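Long-range contact in metallo-beta-lactamase (Chryseobacterium indologenes, PDB 3L6N), which hydrolyses the beta-lactam ring of penicillins, cephalosporins and carbapenems with the help of zinc, conferring resistance to these antibiotics: residues 179-187 / 209-217. Sequence-based numbering, arbitrary orientation.
With SO4 (sulfate ion), chain E.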
ATOM      1  N   TRP A 179      10.686  14.963  -1.246  1.00 14.33           N
ATOM      2  CA  TRP A 179       9.290  14.555  -1.421  1.00 13.67           C
ATOM      3  C   TRP A 179       8.589  15.214  -2.637  1.00 13.94           C
ATOM      4  O   TRP A 179       8.029  14.493  -3.468  1.00 13.21           O
ATOM      5  CB  TRP A 179       8.527  14.788  -0.117  1.00 13.14           C
ATOM      6  CG  TRP A 179       7.248  14.023   0.053  1.00 12.19           C
ATOM      7  CD1 TRP A 179       6.470  13.464  -0.927  1.00 12.15           C
ATOM      8  CD2 TRP A 179       6.574  13.773   1.290  1.00 10.90           C
ATOM      9  NE1 TRP A 179       5.359  12.874  -0.369  1.00 10.27           N
ATOM     10  CE2 TRP A 179       5.395  13.055   0.988  1.00 10.03           C
ATOM     11  CE3 TRP A 179       6.847  14.088   2.629  1.00 10.31           C
ATOM     12  CZ2 TRP A 179       4.498  12.636   1.976  1.00  9.58           C
ATOM     13  CZ3 TRP A 179       5.949  13.678   3.612  1.00 11.00           C
ATOM     14  CH2 TRP A 179       4.792  12.952   3.277  1.00  9.87           C
ATOM     15  N   PRO A 180       8.645  16.564  -2.768  1.00 14.65           N
ATOM     16  CA  PRO A 180       7.962  17.167  -3.926  1.00 15.04           C
ATOM     17  C   PRO A 180       8.590  16.767  -5.261  1.00 15.48           C
ATOM     18  O   PRO A 180       7.882  16.651  -6.266  1.00 16.03           O
ATOM     19  CB  PRO A 180       8.123  18.679  -3.694  1.00 15.23           C
ATOM     20  CG  PRO A 180       9.304  18.800  -2.803  1.00 15.53           C
ATOM     21  CD  PRO A 180       9.261  17.597  -1.913  1.00 14.55           C
ATOM     22  N   LYS A 181       9.907  16.546  -5.266  1.00 15.86           N
ATOM     23  CA  LYS A 181      10.612  16.083  -6.454  1.00 15.95           C
ATOM     24  C   LYS A 181      10.135  14.689  -6.828  1.00 15.69           C
ATOM     25  O   LYS A 181       9.889  14.405  -7.993  1.00 15.67           O
ATOM     26  CB  LYS A 181      12.129  16.110  -6.241  1.00 16.45           C
ATOM     27  CG  LYS A 181      12.672  17.497  -5.928  1.00 19.06           C
ATOM     28  CD  LYS A 181      14.031  17.430  -5.261  1.00 22.71           C
ATOM     29  CE  LYS A 181      14.694  18.796  -5.232  1.00 25.16           C
ATOM     30  NZ  LYS A 181      15.301  19.119  -6.552  1.00 28.04           N
ATOM     31  N   THR A 182       9.978  13.828  -5.824  1.00 14.79           N
ATOM     32  CA  THR A 182       9.456  12.487  -6.052  1.00 14.32           C
ATOM     33  C   THR A 182       8.018  12.544  -6.576  1.00 14.12           C
ATOM     34  O   THR A 182       7.678  11.823  -7.504  1.00 13.92           O
ATOM     35  CB  THR A 182       9.545  11.639  -4.779  1.00 14.10           C
ATOM     36  OG1 THR A 182      10.920  11.557  -4.380  1.00 13.98           O
ATOM     37  CG2 THR A 182       9.025  10.218  -5.033  1.00 13.95           C
ATOM     38  N   ILE A 183       7.194  13.405  -5.981  1.00 14.50           N
ATOM     39  CA  ILE A 183       5.803  13.590  -6.432  1.00 15.45           C
ATOM     40  C   ILE A 183       5.723  14.120  -7.868  1.00 16.49           C
ATOM     41  O   ILE A 183       4.878  13.681  -8.654  1.00 16.74           O
ATOM     42  CB  ILE A 183       4.990  14.495  -5.457  1.00 15.74           C
ATOM     43  CG1 ILE A 183       4.646  13.720  -4.181  1.00 15.99           C
ATOM     44  CG2 ILE A 183       3.699  15.037  -6.119  1.00 15.63           C
ATOM     45  CD1 ILE A 183       3.611  12.610  -4.379  1.00 16.81           C
ATOM     46  N   ASN A 184       6.607  15.050  -8.218  1.00 17.58           N
ATOM     47  CA  ASN A 184       6.606  15.580  -9.580  1.00 18.64           C
ATOM     48  C   ASN A 184       7.055  14.540 -10.605  1.00 18.97           C
ATOM     49  O   ASN A 184       6.553  14.524 -11.731  1.00 19.28           O
ATOM     50  CB  ASN A 184       7.374  16.900  -9.668  1.00 19.02           C
ATOM     51  CG  ASN A 184       6.603  18.056  -9.038  1.00 20.16           C
ATOM     52  OD1 ASN A 184       5.395  18.199  -9.250  1.00 23.53           O
ATOM     53  ND2 ASN A 184       7.287  18.869  -8.250  1.00 22.62           N
ATOM     54  N   LYS A 185       7.959  13.648 -10.196  1.00 19.30           N
ATOM     55  CA  LYS A 185       8.329  12.486 -11.010  1.00 19.75           C
ATOM     56  C   LYS A 185       7.140  11.538 -11.196  1.00 19.79           C
ATOM     57  O   LYS A 185       6.927  11.010 -12.287  1.00 19.92           O
ATOM     58  CB  LYS A 185       9.510  11.725 -10.402  1.00 19.94           C
ATOM     59  CG  LYS A 185      10.865  12.400 -10.583  1.00 21.96           C
ATOM     60  CD  LYS A 185      11.997  11.520 -10.067  1.00 24.57           C
ATOM     61  CE  LYS A 185      13.346  12.218 -10.215  1.00 26.88           C
ATOM     62  NZ  LYS A 185      14.472  11.360  -9.749  1.00 29.28           N
ATOM     63  N   LEU A 186       6.375  11.323 -10.124  1.00 19.72           N
ATOM     64  CA  LEU A 186       5.177  10.485 -10.179  1.00 19.66           C
ATOM     65  C   LEU A 186       4.174  11.080 -11.163  1.00 20.30           C
ATOM     66  O   LEU A 186       3.669  10.380 -12.052  1.00 20.24           O
ATOM     67  CB  LEU A 186       4.548  10.366  -8.778  1.00 19.23           C
ATOM     68  CG  LEU A 186       3.314   9.483  -8.542  1.00 17.91           C
ATOM     69  CD1 LEU A 186       3.221   9.132  -7.069  1.00 16.68           C
ATOM     70  CD2 LEU A 186       2.019  10.142  -9.010  1.00 17.33           C
ATOM     71  N   LYS A 187       3.899  12.373 -10.977  1.00 21.26           N
ATOM     72  CA  LYS A 187       2.938  13.145 -11.770  1.00 22.52           C
ATOM     73  C   LYS A 187       3.259  13.076 -13.264  1.00 23.04           C
ATOM     74  O   LYS A 187       2.352  12.986 -14.100  1.00 23.42           O
ATOM     75  CB  LYS A 187       2.923  14.597 -11.263  1.00 22.63           C
ATOM     76  CG  LYS A 187       2.032  15.578 -12.016  1.00 24.29           C
ATOM     77  CD  LYS A 187       2.165  16.977 -11.423  1.00 26.67           C
ATOM     78  CE  LYS A 187       1.407  18.005 -12.257  1.00 28.07           C
ATOM     79  NZ  LYS A 187       1.527  19.386 -11.689  1.00 29.26           N
ATOM     80  N   VAL A 209      -2.451  14.204  -5.763  1.00 13.09           N
ATOM     81  CA  VAL A 209      -1.092  14.626  -6.114  1.00 13.92           C
ATOM     82  C   VAL A 209      -0.911  16.144  -5.917  1.00 14.34           C
ATOM     83  O   VAL A 209       0.048  16.585  -5.277  1.00 14.26           O
ATOM     84  CB  VAL A 209      -0.737  14.203  -7.559  1.00 14.01           C
ATOM     85  CG1 VAL A 209       0.562  14.850  -8.035  1.00 13.93           C
ATOM     86  CG2 VAL A 209      -0.656  12.694  -7.667  1.00 14.77           C
ATOM     87  N   GLU A 210      -1.845  16.934  -6.446  1.00 15.05           N
ATOM     88  CA  GLU A 210      -1.748  18.387  -6.333  1.00 15.61           C
ATOM     89  C   GLU A 210      -1.864  18.839  -4.890  1.00 15.13           C
ATOM     90  O   GLU A 210      -1.180  19.782  -4.468  1.00 15.94           O
ATOM     91  CB  GLU A 210      -2.804  19.084  -7.202  1.00 15.64           C
ATOM     92  CG  GLU A 210      -2.466  19.110  -8.687  1.00 18.94           C
ATOM     93  CD  GLU A 210      -1.091  19.704  -8.979  1.00 21.64           C
ATOM     94  OE1 GLU A 210      -0.765  20.803  -8.457  1.00 25.00           O
ATOM     95  OE2 GLU A 210      -0.331  19.065  -9.733  1.00 23.55           O
ATOM     96  N   HIS A 211      -2.712  18.164  -4.118  1.00 14.78           N
ATOM     97  CA  HIS A 211      -2.858  18.510  -2.724  1.00 14.46           C
ATOM     98  C   HIS A 211      -1.628  18.139  -1.893  1.00 14.39           C
ATOM     99  O   HIS A 211      -1.319  18.811  -0.907  1.00 14.10           O
ATOM    100  CB  HIS A 211      -4.120  17.918  -2.106  1.00 14.50           C
ATOM    101  CG  HIS A 211      -4.495  18.574  -0.820  1.00 15.36           C
ATOM    102  ND1 HIS A 211      -4.536  17.905   0.382  1.00 17.39           N
ATOM    103  CD2 HIS A 211      -4.795  19.865  -0.543  1.00 15.91           C
ATOM    104  CE1 HIS A 211      -4.870  18.748   1.341  1.00 17.47           C
ATOM    105  NE2 HIS A 211      -5.036  19.943   0.806  1.00 18.07           N
ATOM    106  N   THR A 212      -0.950  17.059  -2.285  1.00 14.41           N
ATOM    107  CA  THR A 212       0.311  16.669  -1.644  1.00 14.32           C
ATOM    108  C   THR A 212       1.349  17.783  -1.785  1.00 14.71           C
ATOM    109  O   THR A 212       1.986  18.167  -0.802  1.00 14.60           O
ATOM    110  CB  THR A 212       0.852  15.325  -2.184  1.00 14.67           C
ATOM    111  OG1 THR A 212      -0.141  14.314  -1.989  1.00 14.70           O
ATOM    112  CG2 THR A 212       2.127  14.904  -1.444  1.00 14.68           C
ATOM    113  N   LEU A 213       1.498  18.291  -3.002  1.00 15.08           N
ATOM    114  CA  LEU A 213       2.402  19.418  -3.267  1.00 16.06           C
ATOM    115  C   LEU A 213       2.032  20.657  -2.452  1.00 16.42           C
ATOM    116  O   LEU A 213       2.906  21.342  -1.914  1.00 16.24           O
ATOM    117  CB  LEU A 213       2.433  19.737  -4.759  1.00 16.05           C
ATOM    118  CG  LEU A 213       3.068  18.675  -5.653  1.00 16.90           C
ATOM    119  CD1 LEU A 213       2.840  18.966  -7.122  1.00 18.39           C
ATOM    120  CD2 LEU A 213       4.561  18.530  -5.354  1.00 17.80           C
ATOM    121  N   GLU A 214       0.735  20.930  -2.345  1.00 16.88           N
ATOM    122  CA  GLU A 214       0.268  22.040  -1.524  1.00 17.55           C
ATOM    123  C   GLU A 214       0.644  21.898  -0.047  1.00 17.58           C
ATOM    124  O   GLU A 214       1.140  22.850   0.573  1.00 17.78           O
ATOM    125  CB  GLU A 214      -1.238  22.238  -1.685  1.00 17.44           C
ATOM    126  CG  GLU A 214      -1.735  23.459  -0.962  1.00 19.10           C
ATOM    127  CD  GLU A 214      -3.192  23.762  -1.241  1.00 18.99           C
ATOM    128  OE1 GLU A 214      -3.849  24.281  -0.327  1.00 20.87           O
ATOM    129  OE2 GLU A 214      -3.670  23.493  -2.362  1.00 19.92           O
ATOM    130  N   LEU A 215       0.424  20.712   0.520  1.00 17.30           N
ATOM    131  CA  LEU A 215       0.749  20.469   1.928  1.00 17.15           C
ATOM    132  C   LEU A 215       2.253  20.573   2.190  1.00 17.41           C
ATOM    133  O   LEU A 215       2.674  21.012   3.261  1.00 17.47           O
ATOM    134  CB  LEU A 215       0.222  19.103   2.381  1.00 16.83           C
ATOM    135  CG  LEU A 215      -1.299  18.954   2.513  1.00 15.95           C
ATOM    136  CD1 LEU A 215      -1.670  17.488   2.745  1.00 15.74           C
ATOM    137  CD2 LEU A 215      -1.877  19.835   3.623  1.00 16.06           C
ATOM    138  N   LEU A 216       3.044  20.177   1.200  1.00 17.70           N
ATOM    139  CA  LEU A 216       4.498  20.257   1.284  1.00 18.78           C
ATOM    140  C   LEU A 216       4.964  21.711   1.285  1.00 20.04           C
ATOM    141  O   LEU A 216       5.911  22.060   1.988  1.00 19.82           O
ATOM    142  CB  LEU A 216       5.150  19.478   0.139  1.00 18.42           C
ATOM    143  CG  LEU A 216       5.134  17.949   0.292  1.00 17.63           C
ATOM    144  CD1 LEU A 216       5.396  17.256  -1.035  1.00 16.57           C
ATOM    145  CD2 LEU A 216       6.150  17.515   1.334  1.00 17.76           C
ATOM    146  N   ASN A 217       4.286  22.550   0.500  1.00 21.15           N
ATOM    147  CA  ASN A 217       4.591  23.985   0.457  1.00 22.83           C
ATOM    148  C   ASN A 217       4.188  24.720   1.726  1.00 23.77           C
ATOM    149  O   ASN A 217       4.842  25.683   2.120  1.00 24.31           O
ATOM    150  CB  ASN A 217       3.921  24.648  -0.746  1.00 22.66           C
ATOM    151  CG  ASN A 217       4.641  24.373  -2.040  1.00 23.36           C
ATOM    152  OD1 ASN A 217       4.011  24.144  -3.071  1.00 25.66           O
ATOM    153  ND2 ASN A 217       5.968  24.401  -2.003  1.00 24.10           N
TER
HETATM  154  S   SO4 E 402      -4.687  12.342  -8.009  1.00 53.36           S
HETATM  155  O1  SO4 E 402      -3.641  11.607  -7.309  1.00 54.45           O
HETATM  156  O2  SO4 E 402      -4.806  11.864  -9.385  1.00 53.62           O
HETATM  157  O3  SO4 E 402      -5.948  12.126  -7.318  1.00 52.94           O
HETATM  158  O4  SO4 E 402      -4.325  13.754  -8.009  1.00 53.55           O
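A chi1 of -160° sets the Trp179 CG opposite the backbone N and brings one indole face against Leu216, which, its CG turned away from the carbonyl carbon (chi1 -76°), lays both methyls over that face. Leu216 CD1 makes a CH-pi contact 4.1 Å from the centroid of the Trp179 five-membered ring, while Leu216 CD2 lies nearer the rim, 3.7 Å from Trp179 CE3. A forked leucine suits this broad surface, and its CD1 also meets the Pro180 ring, at home in a first turn, where the helix needs no backbone N-H. Further along, the branched Ile183 puts CG2 3.7 Å from both Val209 CG1 and Leu213 CD2, and turns CG1 to the Thr212 methyl. Threonine suits both needs: Thr212 packs through CG2, while OG1 is hydrogen-bonded to His208 O and Lys161 N. At the exposed margin the extended Lys187 reaches Glu210, NZ meeting OE2 at 2.7 Å in a salt bridge, syn but somewhat out of the carboxylate plane. Trp179, against zinc ligand His139, and Thr212, through Lys161, a probable beta-lactam-binding residue, link the inner side of this nearly antiparallel helix pair (165°) to the active site of the alpha-beta/beta-alpha metallo-beta-lactamase fold.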